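Local coordinates for protein putative aldolase (PDB 3DXI) that is a putative aldolase of unestablished function, whose N-terminal domain folds as a TIM barrel related to the HMGL-like family, at residues 153-164 / 185-194. Sequence-based numbering, arbitrary orientation.
Sequences IDKIADLFCMVD and THVPVGFHGH
Phe160 opens the backbone ladder between strand 159-163 and strand 189-192 by donating its N to Pro188 O and accepting at its O from Gly190 N. The strands are parallel neighbours in the TIM barrel and belong to a beta-alpha-beta unit whose helix is 171-184. The ladder then passes through Met162 N to Gly190 O (2.8 Å) and His192 N to Met162 O, and ends with Asp164 N to His192 O.

Side-chain carboxylates extend the pairing at both ends. Asp154 OD1 accepts twice, from His186 N at 2.9 Å, on its syn side but 35° out of the carboxylate plane, and from Thr185 OG1 nearly along its C-O axis. A hydroxyl suits this turn, because Thr185 OG1 also accepts from Val187 N, forming an ST turn. At the far end Asp164 has CG anti to its backbone N (chi1 173°), which carries OD2 to His194 N, 3.1 Å away and above the carboxylate plane; OD1 turns to Ile169 N.

Apolar contacts gather around Val187, where the loops lead into the strands: its CG2 meets Ile153 CD1 and Phe160 CB, both at 3.8 Å, and its CG1 meets Ala157 CB. They continue on the helix-facing side, where the bent selenomethionine Met162 brings CE to 4.2 Å from Val189 CG1, while Val189 also packs on Leu178 and Val181. On the barrel-interior side, Gly190, lacking a side chain, lets Leu159 CD1 approach its N to 3.6 Å, and Cys161 SG rests against His192 CB.

The ladder thus sets the register; Asp154 ties down the loop before strand 189-192 through two donors on one oxygen, and Asp164 bridges two loops, donors that would probably stabilise both carboxylates' negative charge.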
loop_
_atom_site.group_PDB
_atom_site.type_symbol
_atom_site.label_atom_id
_atom_site.label_comp_id
_atom_site.label_asym_id
_atom_site.label_seq_id
_atom_site.Cartn_x
_atom_site.Cartn_y
_atom_site.Cartn_z
ATOM N N ILE A 153 -8.751 -33.069 3.672
ATOM C CA ILE A 153 -9.749 -32.189 3.069
ATOM C C ILE A 153 -9.874 -32.358 1.557
ATOM O O ILE A 153 -10.728 -31.735 0.930
ATOM C CB ILE A 153 -9.442 -30.702 3.370
ATOM C CG1 ILE A 153 -8.295 -30.200 2.490
ATOM C CG2 ILE A 153 -9.058 -30.542 4.825
ATOM C CD1 ILE A 153 -8.067 -28.690 2.585
ATOM N N ASP A 154 -9.032 -33.210 0.977
ATOM C CA ASP A 154 -9.037 -33.437 -0.468
ATOM C C ASP A 154 -10.382 -33.728 -1.130
ATOM O O ASP A 154 -10.621 -33.287 -2.257
ATOM C CB ASP A 154 -8.051 -34.551 -0.835
ATOM C CG ASP A 154 -6.612 -34.084 -0.813
ATOM O OD1 ASP A 154 -6.380 -32.859 -0.905
ATOM O OD2 ASP A 154 -5.708 -34.939 -0.720
ATOM N N LYS A 155 -11.256 -34.467 -0.453
ATOM C CA LYS A 155 -12.560 -34.786 -1.028
ATOM C C LYS A 155 -13.685 -33.858 -0.571
ATOM O O LYS A 155 -14.810 -33.962 -1.060
ATOM C CB LYS A 155 -12.946 -36.237 -0.712
ATOM C CG LYS A 155 -12.502 -37.256 -1.752
ATOM C CD LYS A 155 -10.999 -37.249 -1.939
ATOM C CE LYS A 155 -10.573 -38.249 -3.004
ATOM N NZ LYS A 155 -9.093 -38.243 -3.198
ATOM N N ILE A 156 -13.378 -32.949 0.351
ATOM C CA ILE A 156 -14.382 -32.027 0.870
ATOM C C ILE A 156 -14.214 -30.579 0.425
ATOM O O ILE A 156 -15.137 -29.974 -0.118
ATOM C CB ILE A 156 -14.405 -32.025 2.414
ATOM C CG1 ILE A 156 -14.749 -33.418 2.947
ATOM C CG2 ILE A 156 -15.431 -31.018 2.915
ATOM C CD1 ILE A 156 -13.563 -34.330 3.081
ATOM N N ALA A 157 -13.039 -30.020 0.668
ATOM C CA ALA A 157 -12.775 -28.632 0.318
ATOM C C ALA A 157 -12.884 -28.303 -1.168
ATOM O O ALA A 157 -12.462 -29.079 -2.022
ATOM C CB ALA A 157 -11.394 -28.225 0.833
ATOM N N ASP A 158 -13.476 -27.146 -1.454
ATOM C CA ASP A 158 -13.608 -26.636 -2.809
ATOM C C ASP A 158 -12.683 -25.431 -2.864
ATOM O O ASP A 158 -12.396 -24.885 -3.927
ATOM C CB ASP A 158 -15.045 -26.209 -3.077
ATOM C CG ASP A 158 -15.962 -27.389 -3.262
ATOM O OD1 ASP A 158 -15.882 -28.016 -4.337
ATOM O OD2 ASP A 158 -16.742 -27.699 -2.336
ATOM N N LEU A 159 -12.224 -25.032 -1.684
ATOM C CA LEU A 159 -11.319 -23.911 -1.537
ATOM C C LEU A 159 -10.609 -23.943 -0.190
ATOM O O LEU A 159 -11.242 -24.121 0.853
ATOM C CB LEU A 159 -12.078 -22.586 -1.664
ATOM C CG LEU A 159 -11.246 -21.351 -1.301
ATOM C CD1 LEU A 159 -10.050 -21.269 -2.246
ATOM C CD2 LEU A 159 -12.091 -20.085 -1.375
ATOM N N PHE A 160 -9.291 -23.785 -0.231
ATOM C CA PHE A 160 -8.469 -23.718 0.969
ATOM C C PHE A 160 -7.869 -22.313 0.920
ATOM O O PHE A 160 -6.912 -22.068 0.185
ATOM C CB PHE A 160 -7.344 -24.755 0.943
ATOM C CG PHE A 160 -6.487 -24.737 2.181
ATOM C CD1 PHE A 160 -6.955 -25.284 3.371
ATOM C CD2 PHE A 160 -5.235 -24.124 2.170
ATOM C CE1 PHE A 160 -6.193 -25.221 4.533
ATOM C CE2 PHE A 160 -4.461 -24.056 3.330
ATOM C CZ PHE A 160 -4.943 -24.605 4.513
ATOM N N CYS A 161 -8.437 -21.394 1.697
ATOM C CA CYS A 161 -7.992 -20.001 1.713
ATOM C C CYS A 161 -6.989 -19.667 2.821
ATOM O O CYS A 161 -7.282 -19.839 4.003
ATOM C CB CYS A 161 -9.219 -19.091 1.832
ATOM S SG CYS A 161 -8.872 -17.325 1.690
HETATM N N MSE A 162 -5.801 -19.207 2.431
HETATM C CA MSE A 162 -4.770 -18.833 3.399
HETATM C C MSE A 162 -5.031 -17.391 3.833
HETATM O O MSE A 162 -5.034 -16.482 3.008
HETATM C CB MSE A 162 -3.378 -18.945 2.767
HETATM C CG MSE A 162 -3.099 -20.290 2.110
HETATM SE SE MSE A 162 -1.321 -20.363 1.369
HETATM C CE MSE A 162 -1.512 -19.032 -0.022
ATOM N N VAL A 163 -5.249 -17.182 5.129
ATOM C CA VAL A 163 -5.546 -15.847 5.646
ATOM C C VAL A 163 -4.395 -15.132 6.356
ATOM O O VAL A 163 -3.880 -15.599 7.374
ATOM C CB VAL A 163 -6.755 -15.903 6.604
ATOM C CG1 VAL A 163 -7.117 -14.505 7.088
ATOM C CG2 VAL A 163 -7.936 -16.548 5.895
ATOM N N ASP A 164 -4.008 -13.989 5.795
ATOM C CA ASP A 164 -2.946 -13.140 6.329
ATOM C C ASP A 164 -3.582 -12.382 7.502
ATOM O O ASP A 164 -3.780 -11.173 7.444
ATOM C CB ASP A 164 -2.484 -12.184 5.217
ATOM C CG ASP A 164 -1.497 -11.129 5.694
ATOM O OD1 ASP A 164 -0.733 -11.388 6.648
ATOM O OD2 ASP A 164 -1.477 -10.035 5.083
ATOM N N THR A 185 -2.173 -30.877 -0.118
ATOM C CA THR A 185 -3.566 -30.967 -0.527
ATOM C C THR A 185 -3.693 -30.673 -2.015
ATOM O O THR A 185 -2.891 -29.925 -2.574
ATOM C CB THR A 185 -4.476 -30.013 0.303
ATOM O OG1 THR A 185 -5.814 -30.081 -0.203
ATOM C CG2 THR A 185 -3.976 -28.583 0.242
ATOM N N HIS A 186 -4.689 -31.289 -2.649
ATOM C CA HIS A 186 -4.928 -31.125 -4.080
ATOM C C HIS A 186 -6.003 -30.088 -4.373
ATOM O O HIS A 186 -6.204 -29.718 -5.528
ATOM C CB HIS A 186 -5.370 -32.454 -4.704
ATOM C CG HIS A 186 -4.300 -33.503 -4.728
ATOM N ND1 HIS A 186 -3.319 -33.544 -5.693
ATOM C CD2 HIS A 186 -4.054 -34.541 -3.894
ATOM C CE1 HIS A 186 -2.510 -34.561 -5.452
ATOM N NE2 HIS A 186 -2.935 -35.181 -4.365
ATOM N N VAL A 187 -6.693 -29.622 -3.335
ATOM C CA VAL A 187 -7.770 -28.658 -3.522
ATOM C C VAL A 187 -7.326 -27.261 -3.946
ATOM O O VAL A 187 -6.180 -26.858 -3.736
ATOM C CB VAL A 187 -8.638 -28.522 -2.245
ATOM C CG1 VAL A 187 -9.204 -29.880 -1.859
ATOM C CG2 VAL A 187 -7.820 -27.928 -1.107
ATOM N N PRO A 188 -8.236 -26.514 -4.587
ATOM C CA PRO A 188 -7.944 -25.153 -5.042
ATOM C C PRO A 188 -7.479 -24.330 -3.836
ATOM O O PRO A 188 -7.974 -24.517 -2.720
ATOM C CB PRO A 188 -9.290 -24.685 -5.587
ATOM C CG PRO A 188 -9.877 -25.962 -6.145
ATOM C CD PRO A 188 -9.563 -26.959 -5.054
ATOM N N VAL A 189 -6.522 -23.437 -4.047
ATOM C CA VAL A 189 -6.018 -22.618 -2.949
ATOM C C VAL A 189 -6.317 -21.139 -3.165
ATOM O O VAL A 189 -6.348 -20.657 -4.301
ATOM C CB VAL A 189 -4.490 -22.802 -2.773
ATOM C CG1 VAL A 189 -3.990 -21.975 -1.598
ATOM C CG2 VAL A 189 -4.167 -24.285 -2.569
ATOM N N GLY A 190 -6.546 -20.429 -2.063
ATOM C CA GLY A 190 -6.821 -19.005 -2.133
ATOM C C GLY A 190 -5.988 -18.214 -1.138
ATOM O O GLY A 190 -5.344 -18.784 -0.248
ATOM N N PHE A 191 -6.003 -16.893 -1.289
ATOM C CA PHE A 191 -5.268 -15.998 -0.407
ATOM C C PHE A 191 -6.132 -14.803 -0.027
ATOM O O PHE A 191 -6.796 -14.200 -0.880
ATOM C CB PHE A 191 -4.003 -15.479 -1.095
ATOM C CG PHE A 191 -3.248 -14.454 -0.281
ATOM C CD1 PHE A 191 -2.599 -14.822 0.906
ATOM C CD2 PHE A 191 -3.205 -13.118 -0.684
ATOM C CE1 PHE A 191 -1.919 -13.877 1.678
ATOM C CE2 PHE A 191 -2.526 -12.157 0.077
ATOM C CZ PHE A 191 -1.879 -12.535 1.263
ATOM N N HIS A 192 -6.131 -14.471 1.257
ATOM C CA HIS A 192 -6.877 -13.320 1.750
ATOM C C HIS A 192 -5.871 -12.474 2.524
ATOM O O HIS A 192 -5.526 -12.783 3.667
ATOM C CB HIS A 192 -8.029 -13.750 2.665
ATOM C CG HIS A 192 -8.873 -12.607 3.145
ATOM N ND1 HIS A 192 -10.249 -12.608 3.058
ATOM C CD2 HIS A 192 -8.538 -11.434 3.735
ATOM C CE1 HIS A 192 -10.724 -11.489 3.575
ATOM N NE2 HIS A 192 -9.705 -10.758 3.993
ATOM N N GLY A 193 -5.388 -11.413 1.892
ATOM C CA GLY A 193 -4.406 -10.584 2.555
ATOM C C GLY A 193 -4.981 -9.385 3.271
ATOM O O GLY A 193 -6.064 -8.903 2.930
ATOM N N HIS A 194 -4.270 -8.919 4.291
ATOM C CA HIS A 194 -4.689 -7.728 5.016
ATOM C C HIS A 194 -3.698 -6.633 4.651
ATOM O O HIS A 194 -2.564 -6.922 4.244
ATOM C CB HIS A 194 -4.715 -7.979 6.519
ATOM C CG HIS A 194 -5.918 -8.747 6.972
ATOM N ND1 HIS A 194 -6.105 -9.138 8.280
ATOM C CD2 HIS A 194 -7.000 -9.187 6.290
ATOM C CE1 HIS A 194 -7.249 -9.789 8.383
ATOM N NE2 HIS A 194 -7.813 -9.832 7.190
#